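Local atomic coordinates of Esterase/lipase (Lactobacillus rhamnosus, PDB entry 4N5H), a protein that probably hydrolyses carboxylic esters, and may transfer acyl groups, as an alpha/beta-hydrolase-fold esterase. Residues Leu182-Leu192 with Phe245-Phe256. The protein carries 1 engineered substitution. Residues are numbered along the deposited sequence; the frame is centred on the assembly and turned at random.
Sequences LVCPVAEPSKL and FYLQSQALLKVF
Gln-248 reaches from the first turn of helix 246-258 into the loop 184-188 and grips the backbone of Glu-188 with both ends of its amide. OE1 accepts from Glu-188 N (2.9 Å) in its own carbonyl plane, while NE2 donates to Glu-188 O (3.0 Å, N-H...O 163°). That oxygen lies in the amide plane of Gln-248, but NE2 stands above the Glu-188 carbonyl plane, on the face opposite Lys-191 N, which also donates to Glu-188 O. A bend at chi2 (-82°) turns the glutamine amide toward Glu-188. Ala-187 N donates to water 2, which also lies within bonding distance of Gln-248 OE1 (3.1 Å), and water 1 bridges Pro-185 O and Ser-249 OG. Val-186 splits its branches: CG1 lies 3.7 Å from Gln-248 CD, whereas CG2 sits over one face of the Phe-245 ring in a CH-pi contact, 3.9 Å from the centroid. Leu-192 CD2 meets the edge of that ring. Farther along the helix, Leu-252, with CG anti to its N (chi1 -171°), presents CD2 to Leu-182 CD1 (3.8 Å) and Pro-185 CG. Glu-188 OE1 is hydrogen-bonded to Ser-224 OG, outside the two segments. The loop following strand 179-183 is thus pinned to the helix following strand 235-240 in an alpha/beta-hydrolase fold, beside a probable Ser-146, His-278, Asp-243 catalytic triad.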
loop_
_atom_site.group_PDB
_atom_site.type_symbol
_atom_site.label_atom_id
_atom_site.label_comp_id
_atom_site.label_asym_id
_atom_site.label_seq_id
_atom_site.Cartn_x
_atom_site.Cartn_y
_atom_site.Cartn_z
ATOM N N LEU A 182 -19.568 27.492 3.091
ATOM C CA LEU A 182 -18.168 27.919 3.278
ATOM C C LEU A 182 -17.664 27.346 4.567
ATOM O O LEU A 182 -18.244 27.590 5.625
ATOM C CB LEU A 182 -18.069 29.417 3.276
ATOM C CG LEU A 182 -18.719 30.147 2.095
ATOM C CD1 LEU A 182 -18.644 31.654 2.292
ATOM C CD2 LEU A 182 -18.191 29.728 0.762
ATOM N N VAL A 183 -16.561 26.638 4.525
ATOM C CA VAL A 183 -15.995 26.032 5.716
ATOM C C VAL A 183 -14.712 26.815 6.086
ATOM O O VAL A 183 -13.739 26.753 5.370
ATOM C CB VAL A 183 -15.635 24.514 5.514
ATOM C CG1 VAL A 183 -14.963 23.885 6.728
ATOM C CG2 VAL A 183 -16.887 23.730 5.185
ATOM N N CYS A 184 -14.726 27.482 7.232
ATOM C CA CYS A 184 -13.636 28.315 7.703
ATOM C C CYS A 184 -13.043 29.177 6.579
ATOM O O CYS A 184 -11.857 29.146 6.306
ATOM C CB CYS A 184 -12.479 27.504 8.334
ATOM S SG CYS A 184 -13.037 26.482 9.730
ATOM N N PRO A 185 -13.920 29.948 5.911
ATOM C CA PRO A 185 -13.422 30.658 4.744
ATOM C C PRO A 185 -12.454 31.780 5.127
ATOM O O PRO A 185 -12.557 32.347 6.218
ATOM C CB PRO A 185 -14.661 31.309 4.153
ATOM C CG PRO A 185 -15.546 31.456 5.316
ATOM C CD PRO A 185 -15.351 30.172 6.112
ATOM N N VAL A 186 -11.560 32.102 4.201
ATOM C CA VAL A 186 -10.750 33.330 4.231
ATOM C C VAL A 186 -11.316 34.319 3.219
ATOM O O VAL A 186 -10.705 34.640 2.238
ATOM C CB VAL A 186 -9.294 32.995 4.112
ATOM C CG1 VAL A 186 -8.455 34.256 4.391
ATOM C CG2 VAL A 186 -8.991 31.982 5.212
ATOM N N ALA A 187 -12.544 34.705 3.441
ATOM C CA ALA A 187 -13.251 35.447 2.416
ATOM C C ALA A 187 -12.892 36.931 2.340
ATOM O O ALA A 187 -13.224 37.582 1.301
ATOM C CB ALA A 187 -14.738 35.251 2.536
ATOM N N GLU A 188 -12.212 37.442 3.397
ATOM C CA GLU A 188 -11.746 38.831 3.429
ATOM C C GLU A 188 -10.232 38.891 3.562
ATOM O O GLU A 188 -9.701 39.254 4.631
ATOM C CB GLU A 188 -12.456 39.577 4.573
ATOM C CG GLU A 188 -13.957 39.577 4.477
ATOM C CD GLU A 188 -14.467 40.484 3.361
ATOM O OE1 GLU A 188 -14.110 41.695 3.344
ATOM O OE2 GLU A 188 -15.211 40.014 2.530
ATOM N N PRO A 189 -9.499 38.485 2.503
ATOM C CA PRO A 189 -8.051 38.335 2.639
ATOM C C PRO A 189 -7.370 39.678 3.008
ATOM O O PRO A 189 -6.297 39.655 3.675
ATOM C CB PRO A 189 -7.590 37.896 1.284
ATOM C CG PRO A 189 -8.686 37.837 0.429
ATOM C CD PRO A 189 -9.936 37.908 1.221
ATOM N N SER A 190 -8.029 40.802 2.713
ATOM C CA SER A 190 -7.368 42.136 3.033
ATOM C C SER A 190 -7.282 42.361 4.531
ATOM O O SER A 190 -6.407 43.163 4.973
ATOM C CB SER A 190 -8.097 43.320 2.328
ATOM O OG SER A 190 -7.947 43.142 0.981
ATOM N N LYS A 191 -8.096 41.660 5.307
ATOM C CA LYS A 191 -8.027 41.678 6.777
ATOM C C LYS A 191 -7.049 40.685 7.350
ATOM O O LYS A 191 -6.992 40.515 8.595
ATOM C CB LYS A 191 -9.405 41.353 7.343
ATOM C CG LYS A 191 -10.440 42.366 6.989
ATOM C CD LYS A 191 -11.716 42.023 7.740
ATOM C CE LYS A 191 -12.856 42.955 7.362
ATOM N NZ LYS A 191 -12.410 44.368 7.580
ATOM N N LEU A 192 -6.305 39.946 6.513
ATOM C CA LEU A 192 -5.394 38.928 7.051
ATOM C C LEU A 192 -4.400 39.533 8.109
ATOM O O LEU A 192 -4.064 38.855 9.112
ATOM C CB LEU A 192 -4.649 38.177 5.955
ATOM C CG LEU A 192 -5.509 37.035 5.374
ATOM C CD1 LEU A 192 -4.779 36.512 4.187
ATOM C CD2 LEU A 192 -5.597 35.948 6.420
ATOM N N PHE A 245 -8.698 30.708 11.858
ATOM C CA PHE A 245 -9.297 31.823 11.062
ATOM C C PHE A 245 -10.643 32.261 11.508
ATOM O O PHE A 245 -11.418 32.854 10.749
ATOM C CB PHE A 245 -9.341 31.416 9.583
ATOM C CG PHE A 245 -7.984 31.361 8.942
ATOM C CD1 PHE A 245 -7.276 30.185 8.896
ATOM C CD2 PHE A 245 -7.400 32.524 8.472
ATOM C CE1 PHE A 245 -6.056 30.044 8.245
ATOM C CE2 PHE A 245 -6.126 32.423 7.882
ATOM C CZ PHE A 245 -5.511 31.173 7.711
ATOM N N TYR A 246 -10.998 32.106 12.776
ATOM C CA TYR A 246 -12.328 32.460 13.235
ATOM C C TYR A 246 -12.595 33.959 12.984
ATOM O O TYR A 246 -13.733 34.336 12.717
ATOM C CB TYR A 246 -12.475 32.150 14.745
ATOM C CG TYR A 246 -13.814 32.438 15.340
ATOM C CD1 TYR A 246 -15.049 31.938 14.812
ATOM C CD2 TYR A 246 -13.905 33.292 16.464
ATOM C CE1 TYR A 246 -16.256 32.184 15.393
ATOM C CE2 TYR A 246 -15.140 33.535 17.033
ATOM C CZ TYR A 246 -16.300 32.984 16.525
ATOM O OH TYR A 246 -17.501 33.252 17.074
ATOM N N LEU A 247 -11.576 34.810 13.100
ATOM C CA LEU A 247 -11.843 36.214 12.862
ATOM C C LEU A 247 -12.393 36.480 11.468
ATOM O O LEU A 247 -13.197 37.382 11.240
ATOM C CB LEU A 247 -10.589 37.077 13.035
ATOM C CG LEU A 247 -10.097 37.363 14.461
ATOM C CD1 LEU A 247 -9.188 38.599 14.322
ATOM C CD2 LEU A 247 -11.227 37.568 15.501
ATOM N N GLN A 248 -11.929 35.707 10.488
ATOM C CA GLN A 248 -12.527 35.788 9.142
ATOM C C GLN A 248 -14.010 35.449 9.074
ATOM O O GLN A 248 -14.755 36.015 8.313
ATOM C CB GLN A 248 -11.758 34.884 8.197
ATOM C CG GLN A 248 -10.370 35.372 7.880
ATOM C CD GLN A 248 -10.355 36.429 6.778
ATOM O OE1 GLN A 248 -11.136 36.373 5.825
ATOM N NE2 GLN A 248 -9.519 37.429 6.943
ATOM N N SER A 249 -14.440 34.393 9.797
ATOM C CA SER A 249 -15.817 34.072 9.894
ATOM C C SER A 249 -16.620 35.209 10.568
ATOM O O SER A 249 -17.711 35.559 10.116
ATOM C CB SER A 249 -16.026 32.733 10.678
ATOM O OG SER A 249 -15.655 31.608 9.898
ATOM N N GLN A 250 -16.065 35.776 11.634
ATOM C CA GLN A 250 -16.728 36.938 12.281
ATOM C C GLN A 250 -16.863 38.109 11.286
ATOM O O GLN A 250 -17.914 38.726 11.220
ATOM C CB GLN A 250 -15.969 37.432 13.504
ATOM C CG GLN A 250 -15.939 36.364 14.598
ATOM C CD GLN A 250 -15.282 36.882 15.866
ATOM O OE1 GLN A 250 -14.087 37.136 15.928
ATOM N NE2 GLN A 250 -16.072 36.964 16.890
ATOM N N ALA A 251 -15.833 38.384 10.549
ATOM C CA ALA A 251 -15.851 39.464 9.540
ATOM C C ALA A 251 -16.873 39.173 8.483
ATOM O O ALA A 251 -17.656 40.066 8.071
ATOM C CB ALA A 251 -14.493 39.664 8.904
ATOM N N LEU A 252 -16.908 37.928 7.975
ATOM C CA LEU A 252 -17.913 37.575 6.994
ATOM C C LEU A 252 -19.344 37.694 7.445
ATOM O O LEU A 252 -20.231 38.111 6.694
ATOM C CB LEU A 252 -17.717 36.116 6.510
ATOM C CG LEU A 252 -18.581 35.735 5.352
ATOM C CD1 LEU A 252 -18.435 36.686 4.163
ATOM C CD2 LEU A 252 -18.089 34.332 4.876
ATOM N N LEU A 253 -19.624 37.364 8.714
ATOM C CA LEU A 253 -20.970 37.523 9.156
ATOM C C LEU A 253 -21.447 39.036 9.062
ATOM O O LEU A 253 -22.571 39.315 8.730
ATOM C CB LEU A 253 -21.118 37.047 10.582
ATOM C CG LEU A 253 -21.060 35.544 10.832
ATOM C CD1 LEU A 253 -20.958 35.338 12.346
ATOM C CD2 LEU A 253 -22.258 34.905 10.236
ATOM N N LYS A 254 -20.575 39.921 9.428
ATOM C CA LYS A 254 -20.880 41.323 9.338
ATOM C C LYS A 254 -21.156 41.734 7.898
ATOM O O LYS A 254 -22.036 42.525 7.624
ATOM C CB LYS A 254 -19.748 42.178 9.927
ATOM C CG LYS A 254 -19.685 42.069 11.427
ATOM C CD LYS A 254 -18.411 42.742 11.919
ATOM C CE LYS A 254 -18.390 42.642 13.419
ATOM N NZ LYS A 254 -16.961 42.655 13.787
ATOM N N VAL A 255 -20.356 41.231 6.957
ATOM C CA VAL A 255 -20.645 41.455 5.503
ATOM C C VAL A 255 -21.966 40.883 5.067
ATOM O O VAL A 255 -22.763 41.551 4.345
ATOM C CB VAL A 255 -19.540 40.891 4.588
ATOM C CG1 VAL A 255 -19.918 41.102 3.130
ATOM C CG2 VAL A 255 -18.208 41.486 4.976
ATOM N N PHE A 256 -22.281 39.654 5.551
ATOM C CA PHE A 256 -23.545 39.053 5.277
ATOM C C PHE A 256 -24.706 39.955 5.778
ATOM O O PHE A 256 -25.684 40.211 5.062
ATOM C CB PHE A 256 -23.679 37.718 5.943
ATOM C CG PHE A 256 -22.917 36.531 5.268
ATOM C CD1 PHE A 256 -22.409 36.569 3.963
ATOM C CD2 PHE A 256 -22.899 35.298 5.948
ATOM C CE1 PHE A 256 -21.812 35.429 3.419
ATOM C CE2 PHE A 256 -22.337 34.165 5.367
ATOM C CZ PHE A 256 -21.825 34.228 4.091
HETATM O O HOH W 1 -13.188 31.388 8.789
HETATM O O HOH W 2 -14.024 35.401 5.693
HETATM O O HOH W 3 -7.929 37.557 9.355
#